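Local structure of protein adenylyltransferase VopS (Vibrio parahaemolyticus, 3LET) at residues V123-E127 against G227-S231; E242-H248 against G270-G276; L213-V218 against R283-L288; P39-L43 against A68-V72. The protein transfers AMP from ATP to a specific threonine of the host Rho GTPases RhoA, Rac and Cdc42, blocking their interaction with downstream effectors and so inhibiting actin assembly. All coordinates share one frame; numbering follows the deposited sequence.

From the N terminus, interaction 4 comes first, closing a short loop by setting helix 39-45 against helix 58-75 at the N-terminal end of this all-helical chain. Interaction 1 spans 99 residues, bringing helix 113-139 against the loop that precedes helix 238-255 and so linking the VopS N-terminal family region to the Fic region. Residues 213-218 of interaction 3 fall within that span, but their partners 283-288 lie beyond it, so interactions 1 and 3 cross. Interaction 2 lies wholly between the two segments of interaction 3, and the two touch where Val271 packs on Met284 and Leu288. Interactions 3 and 4 are farthest apart, their centres about 40 Å from each other.

Interaction 1: residues V123-E127 against G227-S231; sequences VFDME and GPNIS
Pro228 wedges its ring between Val123 and Glu127, residues one turn apart on helix 113-139, and this is the tight part of the contact. Val123 holds CG1 anti to the backbone N (chi1 169°), which places that methyl 3.7 Å from Pro228 CG. From the next turn Glu127 lays its chain across the ring at about a right angle; a bend at chi2 (70°) swings the carboxylate over it, with OE1 3.5 Å from Pro228 CB. The buried carboxylate is provided for on both oxygens. A water donates to OE1 of Glu127 at 2.7 Å and accepts from Asn229 N at 2.9 Å, while OE2 is hydrogen-bonded to Ser237 OG. Here a long helix of the VopS N-terminal region meets an irregular loop of the Fic region that leads toward helix 238-255. On the looser, solvent side, Ile230 and Met126 cross at about a right angle, and Ile230 CG2 comes no nearer than 4.0 Å to Met126 CG. Tyr102 of helix 88-102 touches both Val123 and Ile230. Ile230 is the middle residue of an Asx turn, in which Asn229 OD1 accepts from Ser231 N at 2.9 Å.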
# COMPACT_ATOMS: atom_id res chain seq x y z
N VAL A 123 -11.98 -9.42 8.53
CA VAL A 123 -11.61 -8.36 7.61
C VAL A 123 -10.11 -8.47 7.31
O VAL A 123 -9.71 -8.45 6.16
CB VAL A 123 -11.94 -6.95 8.16
CG1 VAL A 123 -11.29 -5.85 7.30
CG2 VAL A 123 -13.46 -6.76 8.25
N PHE A 124 -9.29 -8.63 8.34
CA PHE A 124 -7.82 -8.77 8.17
C PHE A 124 -7.50 -10.01 7.34
O PHE A 124 -6.62 -9.97 6.46
CB PHE A 124 -7.12 -8.95 9.54
CG PHE A 124 -6.76 -7.66 10.25
CD1 PHE A 124 -7.26 -6.44 9.84
CD2 PHE A 124 -5.91 -7.69 11.34
CE1 PHE A 124 -6.93 -5.28 10.50
CE2 PHE A 124 -5.58 -6.53 12.02
CZ PHE A 124 -6.10 -5.32 11.59
N ASP A 125 -8.18 -11.13 7.61
CA ASP A 125 -7.91 -12.38 6.87
C ASP A 125 -8.16 -12.17 5.37
O ASP A 125 -7.46 -12.75 4.51
CB ASP A 125 -8.84 -13.51 7.34
CG ASP A 125 -8.33 -14.26 8.59
OD1 ASP A 125 -7.13 -14.26 8.89
OD2 ASP A 125 -9.17 -14.90 9.27
N MET A 126 -9.21 -11.42 5.04
CA MET A 126 -9.54 -11.14 3.62
C MET A 126 -8.42 -10.31 3.02
O MET A 126 -7.96 -10.58 1.91
CB MET A 126 -10.87 -10.39 3.48
CG MET A 126 -12.09 -11.20 3.90
SD MET A 126 -12.33 -12.62 2.82
CE MET A 126 -12.55 -11.82 1.23
N GLU A 127 -7.96 -9.33 3.78
CA GLU A 127 -6.89 -8.47 3.26
C GLU A 127 -5.64 -9.32 3.03
O GLU A 127 -5.01 -9.24 1.97
CB GLU A 127 -6.59 -7.33 4.22
CG GLU A 127 -5.46 -6.39 3.74
CD GLU A 127 -5.84 -5.52 2.53
OE1 GLU A 127 -6.97 -5.64 2.01
OE2 GLU A 127 -4.99 -4.69 2.09
N GLY A 227 -10.43 0.76 2.12
CA GLY A 227 -10.24 -0.36 3.05
C GLY A 227 -10.24 -1.72 2.35
O GLY A 227 -10.48 -1.79 1.16
N PRO A 228 -9.97 -2.80 3.09
CA PRO A 228 -10.04 -4.16 2.55
C PRO A 228 -11.37 -4.46 1.87
O PRO A 228 -12.41 -3.99 2.34
CB PRO A 228 -9.90 -5.05 3.80
CG PRO A 228 -9.09 -4.18 4.77
CD PRO A 228 -9.64 -2.79 4.54
N ASN A 229 -11.34 -5.23 0.79
CA ASN A 229 -12.58 -5.57 0.09
C ASN A 229 -13.07 -6.89 0.67
O ASN A 229 -12.37 -7.89 0.62
CB ASN A 229 -12.36 -5.69 -1.43
CG ASN A 229 -13.67 -5.81 -2.18
OD1 ASN A 229 -14.48 -6.69 -1.89
ND2 ASN A 229 -13.89 -4.93 -3.16
N ILE A 230 -14.24 -6.86 1.30
CA ILE A 230 -14.81 -8.07 1.89
C ILE A 230 -16.10 -8.45 1.18
O ILE A 230 -16.90 -9.24 1.69
CB ILE A 230 -15.12 -7.90 3.40
CG1 ILE A 230 -16.12 -6.76 3.62
CG2 ILE A 230 -13.82 -7.65 4.18
CD1 ILE A 230 -16.61 -6.66 5.06
N SER A 231 -16.28 -7.88 -0.01
CA SER A 231 -17.50 -8.02 -0.79
C SER A 231 -17.34 -8.94 -1.99
O SER A 231 -18.23 -9.03 -2.80
CB SER A 231 -17.91 -6.64 -1.33
OG SER A 231 -18.25 -5.77 -0.27
O HOH W 1 -8.68 -6.23 0.06

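Interaction 2: residues E242-H248 against G270-G276; sequences EGMLKQH and GVIGYHG
Aromatic contacts centre on Tyr274, whose ring is gripped by Met244 and His248. Met244 CB sits over one face in a CH-pi contact, 3.7 Å from the ring centroid. The rest of the Met244 chain, bent at chi2 and chi3, curls along the ring until CE lies 3.5 Å from Tyr274 CE1; SD makes an oblique Met-aromatic contact. Toward His248 the tyrosine turns its edge, giving a T-shaped pair with planes at 70°. Apolar packing is carried by Leu245, whose two methyls divide the work: CD1 reaches the backbone of Gly270 and Val271, and CD2 lies 3.8 Å from Gly276 CA. The close approach of Leu245 CD2 there relies on Gly276 having no side chain, just as Gly270 lets the His248 ring come near. Polar contacts run through water, one bridging Glu242 OE1 and Gly276 O, another bridging His248 ND1 and Tyr274 OH at 2.8 and 2.7 Å. A Schellman motif with His275 as C-prime residue ends helix 260-274 just where the Fic signature sequence begins. The two helices run roughly antiparallel (151°), with helix 113-139 against Met244, His248 and Tyr274, and helix 281-295 against Val271.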
# COMPACT_ATOMS: atom_id res chain seq x y z
N GLU A 242 0.08 -0.21 -0.80
CA GLU A 242 1.27 0.61 -0.65
C GLU A 242 2.29 -0.14 0.19
O GLU A 242 3.47 -0.10 -0.11
CB GLU A 242 0.90 1.94 -0.01
CG GLU A 242 2.10 2.79 0.38
CD GLU A 242 1.67 4.07 1.09
OE1 GLU A 242 1.70 5.12 0.44
OE2 GLU A 242 1.25 4.02 2.27
N GLY A 243 1.85 -0.83 1.24
CA GLY A 243 2.80 -1.57 2.08
C GLY A 243 3.50 -2.71 1.30
O GLY A 243 4.68 -2.99 1.46
N MET A 244 2.73 -3.38 0.45
CA MET A 244 3.29 -4.48 -0.36
C MET A 244 4.30 -3.93 -1.37
O MET A 244 5.36 -4.52 -1.58
CB MET A 244 2.16 -5.23 -1.09
CG MET A 244 1.32 -6.17 -0.20
SD MET A 244 2.29 -7.38 0.70
CE MET A 244 2.65 -8.63 -0.57
N LEU A 245 3.99 -2.79 -2.00
CA LEU A 245 4.95 -2.19 -2.94
C LEU A 245 6.26 -1.85 -2.19
O LEU A 245 7.39 -2.09 -2.67
CB LEU A 245 4.37 -0.93 -3.58
CG LEU A 245 5.34 -0.18 -4.49
CD1 LEU A 245 5.89 -1.13 -5.54
CD2 LEU A 245 4.62 1.03 -5.14
N LYS A 246 6.11 -1.26 -1.01
CA LYS A 246 7.26 -0.84 -0.24
C LYS A 246 8.11 -2.05 0.09
O LYS A 246 9.35 -2.01 -0.03
CB LYS A 246 6.78 -0.13 1.04
CG LYS A 246 7.90 0.22 2.04
CD LYS A 246 7.29 0.94 3.23
CE LYS A 246 8.24 0.91 4.45
NZ LYS A 246 9.41 1.76 4.21
N GLN A 247 7.48 -3.14 0.52
CA GLN A 247 8.26 -4.33 0.92
C GLN A 247 8.83 -4.98 -0.33
O GLN A 247 9.89 -5.61 -0.29
CB GLN A 247 7.34 -5.35 1.65
CG GLN A 247 7.92 -6.75 1.79
CD GLN A 247 9.24 -6.79 2.54
OE1 GLN A 247 9.50 -5.97 3.42
NE2 GLN A 247 10.09 -7.77 2.18
N HIS A 248 8.14 -4.80 -1.45
CA HIS A 248 8.62 -5.38 -2.72
C HIS A 248 9.95 -4.76 -3.10
O HIS A 248 10.90 -5.46 -3.47
CB HIS A 248 7.60 -5.13 -3.82
CG HIS A 248 7.92 -5.82 -5.11
ND1 HIS A 248 8.12 -7.17 -5.19
CD2 HIS A 248 8.11 -5.32 -6.36
CE1 HIS A 248 8.40 -7.50 -6.45
NE2 HIS A 248 8.40 -6.40 -7.17
N GLY A 270 5.24 -4.60 -9.85
CA GLY A 270 5.02 -4.32 -8.44
C GLY A 270 4.09 -3.15 -8.21
O GLY A 270 3.19 -3.21 -7.34
N VAL A 271 4.30 -2.06 -8.92
CA VAL A 271 3.46 -0.88 -8.72
C VAL A 271 2.02 -1.17 -9.11
O VAL A 271 1.09 -0.87 -8.39
CB VAL A 271 3.93 0.32 -9.58
CG1 VAL A 271 2.93 1.49 -9.43
CG2 VAL A 271 5.32 0.73 -9.16
N ILE A 272 1.82 -1.75 -10.29
CA ILE A 272 0.47 -1.87 -10.80
C ILE A 272 -0.19 -3.07 -10.16
O ILE A 272 -1.37 -3.02 -9.79
CB ILE A 272 0.44 -1.98 -12.35
CG1 ILE A 272 0.93 -0.66 -12.97
CG2 ILE A 272 -0.98 -2.26 -12.84
CD1 ILE A 272 1.33 -0.82 -14.47
N GLY A 273 0.59 -4.13 -9.98
CA GLY A 273 0.08 -5.40 -9.48
C GLY A 273 -0.35 -5.35 -8.02
O GLY A 273 -1.25 -6.06 -7.60
N TYR A 274 0.35 -4.55 -7.23
CA TYR A 274 0.00 -4.41 -5.81
C TYR A 274 -0.89 -3.19 -5.59
O TYR A 274 -1.40 -3.00 -4.48
CB TYR A 274 1.27 -4.24 -4.98
CG TYR A 274 2.07 -5.50 -4.73
CD1 TYR A 274 1.44 -6.67 -4.26
CD2 TYR A 274 3.46 -5.51 -4.89
CE1 TYR A 274 2.15 -7.80 -3.98
CE2 TYR A 274 4.19 -6.64 -4.63
CZ TYR A 274 3.52 -7.79 -4.17
OH TYR A 274 4.21 -8.93 -3.90
N HIS A 275 -1.09 -2.37 -6.63
CA HIS A 275 -1.85 -1.12 -6.51
C HIS A 275 -1.19 -0.25 -5.44
O HIS A 275 -1.79 0.05 -4.41
CB HIS A 275 -3.31 -1.39 -6.13
CG HIS A 275 -4.07 -2.10 -7.20
ND1 HIS A 275 -4.75 -1.43 -8.20
CD2 HIS A 275 -4.20 -3.42 -7.47
CE1 HIS A 275 -5.29 -2.31 -9.02
NE2 HIS A 275 -4.97 -3.52 -8.60
N GLY A 276 0.06 0.12 -5.67
CA GLY A 276 0.86 0.78 -4.65
C GLY A 276 0.49 2.22 -4.36
O GLY A 276 0.98 2.80 -3.37
O HOH W 2 0.86 5.18 -2.03
O HOH W 3 6.77 -8.65 -3.26

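Interaction 3: residues L213-V218 against R283-L288; sequences LHARLV and RMGRML
With chi1 at 177°, Leu217 points CG away from its own backbone N and spreads its methyls between Met284 and Met287 of the facing helix. CD2 of Leu217 packs 3.7 Å from Met284 SD, and its CD1 lies at the same distance from Met287 CE. The Met284 chain, folded back at chi2 (-62°) and again at chi3, turns its sulfur and methyl toward helix 207-217. Its CG meets the His214 ring at the edge, in the ring plane, 3.4 Å from His214 CD2, and SD follows along the same edge. One turn before Leu217, Leu213 slides past Met284 and Leu288 in the opposite direction; its CD2 touches Leu288 CD2 at 3.9 Å and Met287 CG at 4.0 Å. Where helix 207-217 runs out, Arg283 lies alongside: NH1 is 3.8 Å from Leu217 O, too long for a hydrogen bond, and the guanidinium instead forms a salt bridge with Asp186. His214 is anchored by NE2, which is hydrogen-bonded to Asp279 O, and its ring stacks with Phe277. Residues 283-286 end the Fic signature sequence that begins at His275, and Arg286, on the same helix, probably contributes to the ATP site together with Gly280, Asn281 and Gly282.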
# COMPACT_ATOMS: atom_id res chain seq x y z
N LEU A 213 8.33 11.12 -6.41
CA LEU A 213 8.16 11.11 -7.87
C LEU A 213 6.68 11.13 -8.21
O LEU A 213 6.23 11.92 -9.03
CB LEU A 213 8.83 9.88 -8.48
CG LEU A 213 8.55 9.64 -9.97
CD1 LEU A 213 8.93 10.88 -10.83
CD2 LEU A 213 9.31 8.39 -10.44
N HIS A 214 5.91 10.25 -7.58
CA HIS A 214 4.49 10.15 -7.85
C HIS A 214 3.78 11.51 -7.64
O HIS A 214 2.93 11.90 -8.45
CB HIS A 214 3.89 9.07 -6.93
CG HIS A 214 2.41 8.92 -7.05
ND1 HIS A 214 1.54 9.52 -6.18
CD2 HIS A 214 1.66 8.21 -7.92
CE1 HIS A 214 0.29 9.21 -6.53
NE2 HIS A 214 0.35 8.41 -7.57
N ALA A 215 4.14 12.21 -6.57
CA ALA A 215 3.53 13.50 -6.25
C ALA A 215 3.72 14.54 -7.37
O ALA A 215 2.85 15.37 -7.59
CB ALA A 215 4.07 14.04 -4.92
N ARG A 216 4.86 14.48 -8.06
CA ARG A 216 5.15 15.40 -9.15
C ARG A 216 4.59 14.90 -10.48
O ARG A 216 4.24 15.68 -11.35
CB ARG A 216 6.66 15.64 -9.25
CG ARG A 216 7.19 16.40 -8.02
CD ARG A 216 8.70 16.55 -8.05
NE ARG A 216 9.11 17.30 -9.24
CZ ARG A 216 10.29 17.18 -9.84
NH1 ARG A 216 11.21 16.34 -9.39
NH2 ARG A 216 10.56 17.90 -10.91
N LEU A 217 4.46 13.59 -10.60
CA LEU A 217 4.00 13.00 -11.84
C LEU A 217 2.47 13.01 -11.95
O LEU A 217 1.93 13.13 -13.05
CB LEU A 217 4.51 11.57 -11.93
CG LEU A 217 4.09 10.73 -13.13
CD1 LEU A 217 4.63 11.36 -14.43
CD2 LEU A 217 4.61 9.29 -12.94
N VAL A 218 1.80 12.88 -10.81
CA VAL A 218 0.34 12.74 -10.75
C VAL A 218 -0.16 13.82 -9.79
O VAL A 218 -0.65 13.53 -8.72
CB VAL A 218 -0.03 11.33 -10.20
CG1 VAL A 218 -1.52 11.02 -10.41
CG2 VAL A 218 0.82 10.26 -10.90
N ARG A 283 0.64 5.17 -14.68
CA ARG A 283 1.64 6.19 -15.00
C ARG A 283 2.93 5.91 -14.24
O ARG A 283 4.01 6.03 -14.80
CB ARG A 283 1.16 7.58 -14.57
CG ARG A 283 0.21 8.19 -15.57
CD ARG A 283 -0.34 9.49 -15.04
NE ARG A 283 -1.20 10.10 -16.04
CZ ARG A 283 -1.04 11.31 -16.54
NH1 ARG A 283 -0.06 12.09 -16.10
NH2 ARG A 283 -1.89 11.76 -17.46
N MET A 284 2.83 5.58 -12.95
CA MET A 284 4.04 5.31 -12.18
C MET A 284 4.77 4.08 -12.69
O MET A 284 6.01 4.07 -12.79
CB MET A 284 3.75 5.10 -10.69
CG MET A 284 3.73 6.40 -9.88
SD MET A 284 5.33 7.25 -9.91
CE MET A 284 6.31 6.36 -8.69
N GLY A 285 4.01 3.01 -12.93
CA GLY A 285 4.61 1.74 -13.36
C GLY A 285 5.37 1.90 -14.67
O GLY A 285 6.51 1.42 -14.83
N ARG A 286 4.76 2.60 -15.62
CA ARG A 286 5.44 2.89 -16.90
C ARG A 286 6.62 3.83 -16.73
O ARG A 286 7.64 3.65 -17.36
CB ARG A 286 4.44 3.47 -17.90
CG ARG A 286 3.36 2.46 -18.23
CD ARG A 286 2.61 2.76 -19.53
NE ARG A 286 1.59 1.73 -19.74
CZ ARG A 286 0.38 1.78 -19.20
NH1 ARG A 286 0.02 2.84 -18.49
NH2 ARG A 286 -0.48 0.78 -19.38
N MET A 287 6.48 4.84 -15.87
CA MET A 287 7.62 5.73 -15.64
C MET A 287 8.77 4.94 -15.01
O MET A 287 9.93 5.10 -15.41
CB MET A 287 7.18 6.92 -14.78
CG MET A 287 8.32 7.81 -14.28
SD MET A 287 9.05 8.77 -15.65
CE MET A 287 7.78 10.05 -15.85
N LEU A 288 8.50 4.08 -14.01
CA LEU A 288 9.63 3.32 -13.41
C LEU A 288 10.25 2.32 -14.40
O LEU A 288 11.46 2.10 -14.38
CB LEU A 288 9.23 2.56 -12.13
CG LEU A 288 8.81 3.50 -10.98
CD1 LEU A 288 8.48 2.65 -9.75
CD2 LEU A 288 9.88 4.50 -10.63

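Interaction 4: residues P39-L43 against A68-V72; sequences PSDVL and AMTEV
Leu43 and Pro39, one turn apart on helix 39-45, close around Ala68 on helix 58-75 in an obliquely antiparallel helix pair (143° between the short axes) of the VopS N-terminal region. Axes only 8.8 Å apart suit the small side chain of Ala68, whose CB is met by Leu43 CG at 3.7 Å and, less closely, by Val42 CG1. The Leu43 chain runs on past Ala68 and forks between its neighbours: it crosses the Met69 chain at about a right angle, its CD2 3.8 Å from Met69 CG, and CD1 approaches Val72 CG2 at 3.9 Å. Ile117 of helix 113-139 touches Leu43, Met69 and Val72, so this end of the contact is backed by a third helix. Pro39, in the first turn of its helix, presents CB and CG to the partner. Its CB rests against Val72 CG2 at 3.7 Å and equally near the backbone oxygen of Ala68. The other ring corner faces Glu71, which crosses the proline at about a right angle with its chain extended beyond CG. That carboxylate is held by Ser23, whose OG is hydrogen-bonded to OE1, and Glu71 OE1 comes to 3.4 Å from Pro39 CG.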
# COMPACT_ATOMS: atom_id res chain seq x y z
N PRO A 39 -4.90 -5.31 26.92
CA PRO A 39 -5.89 -4.51 26.19
C PRO A 39 -7.26 -5.20 26.21
O PRO A 39 -8.28 -4.51 26.18
CB PRO A 39 -5.32 -4.45 24.75
CG PRO A 39 -3.90 -4.80 24.87
CD PRO A 39 -3.73 -5.67 26.09
N SER A 40 -7.29 -6.54 26.23
CA SER A 40 -8.57 -7.24 26.40
C SER A 40 -9.20 -6.89 27.74
O SER A 40 -10.41 -6.66 27.82
CB SER A 40 -8.40 -8.75 26.28
OG SER A 40 -7.96 -9.08 24.96
N ASP A 41 -8.40 -6.85 28.81
CA ASP A 41 -8.90 -6.47 30.14
C ASP A 41 -9.52 -5.08 30.11
O ASP A 41 -10.55 -4.83 30.75
CB ASP A 41 -7.79 -6.46 31.20
CG ASP A 41 -7.27 -7.84 31.55
OD1 ASP A 41 -7.90 -8.86 31.19
OD2 ASP A 41 -6.20 -7.89 32.19
N VAL A 42 -8.86 -4.15 29.40
CA VAL A 42 -9.39 -2.79 29.26
C VAL A 42 -10.74 -2.79 28.55
O VAL A 42 -11.70 -2.18 29.03
CB VAL A 42 -8.39 -1.87 28.52
CG1 VAL A 42 -9.04 -0.51 28.15
CG2 VAL A 42 -7.15 -1.67 29.39
N LEU A 43 -10.85 -3.51 27.43
CA LEU A 43 -12.13 -3.56 26.73
C LEU A 43 -13.20 -4.21 27.59
O LEU A 43 -14.34 -3.75 27.59
CB LEU A 43 -12.00 -4.33 25.39
CG LEU A 43 -11.17 -3.53 24.39
CD1 LEU A 43 -10.71 -4.46 23.26
CD2 LEU A 43 -11.97 -2.33 23.85
N ALA A 68 -7.37 0.36 22.47
CA ALA A 68 -7.34 -1.01 23.00
C ALA A 68 -7.71 -2.01 21.91
O ALA A 68 -7.08 -3.08 21.77
CB ALA A 68 -8.31 -1.18 24.21
N MET A 69 -8.72 -1.68 21.11
CA MET A 69 -9.06 -2.53 19.95
C MET A 69 -7.91 -2.68 18.97
O MET A 69 -7.64 -3.79 18.46
CB MET A 69 -10.24 -1.94 19.22
CG MET A 69 -11.41 -1.98 20.15
SD MET A 69 -12.23 -3.48 19.77
CE MET A 69 -13.46 -2.63 18.78
N THR A 70 -7.22 -1.59 18.72
CA THR A 70 -6.08 -1.62 17.81
C THR A 70 -5.00 -2.56 18.34
O THR A 70 -4.47 -3.40 17.60
CB THR A 70 -5.46 -0.23 17.62
OG1 THR A 70 -6.44 0.63 17.03
CG2 THR A 70 -4.21 -0.27 16.69
N GLU A 71 -4.66 -2.40 19.61
CA GLU A 71 -3.65 -3.27 20.25
C GLU A 71 -4.07 -4.74 20.21
O GLU A 71 -3.27 -5.59 19.88
CB GLU A 71 -3.41 -2.86 21.71
CG GLU A 71 -2.66 -1.52 21.75
CD GLU A 71 -2.65 -0.91 23.13
OE1 GLU A 71 -2.92 -1.63 24.10
OE2 GLU A 71 -2.35 0.29 23.23
N VAL A 72 -5.33 -5.03 20.51
CA VAL A 72 -5.78 -6.43 20.43
C VAL A 72 -5.59 -6.91 18.99
O VAL A 72 -5.09 -8.02 18.76
CB VAL A 72 -7.25 -6.59 20.82
CG1 VAL A 72 -7.73 -8.01 20.50
CG2 VAL A 72 -7.41 -6.31 22.32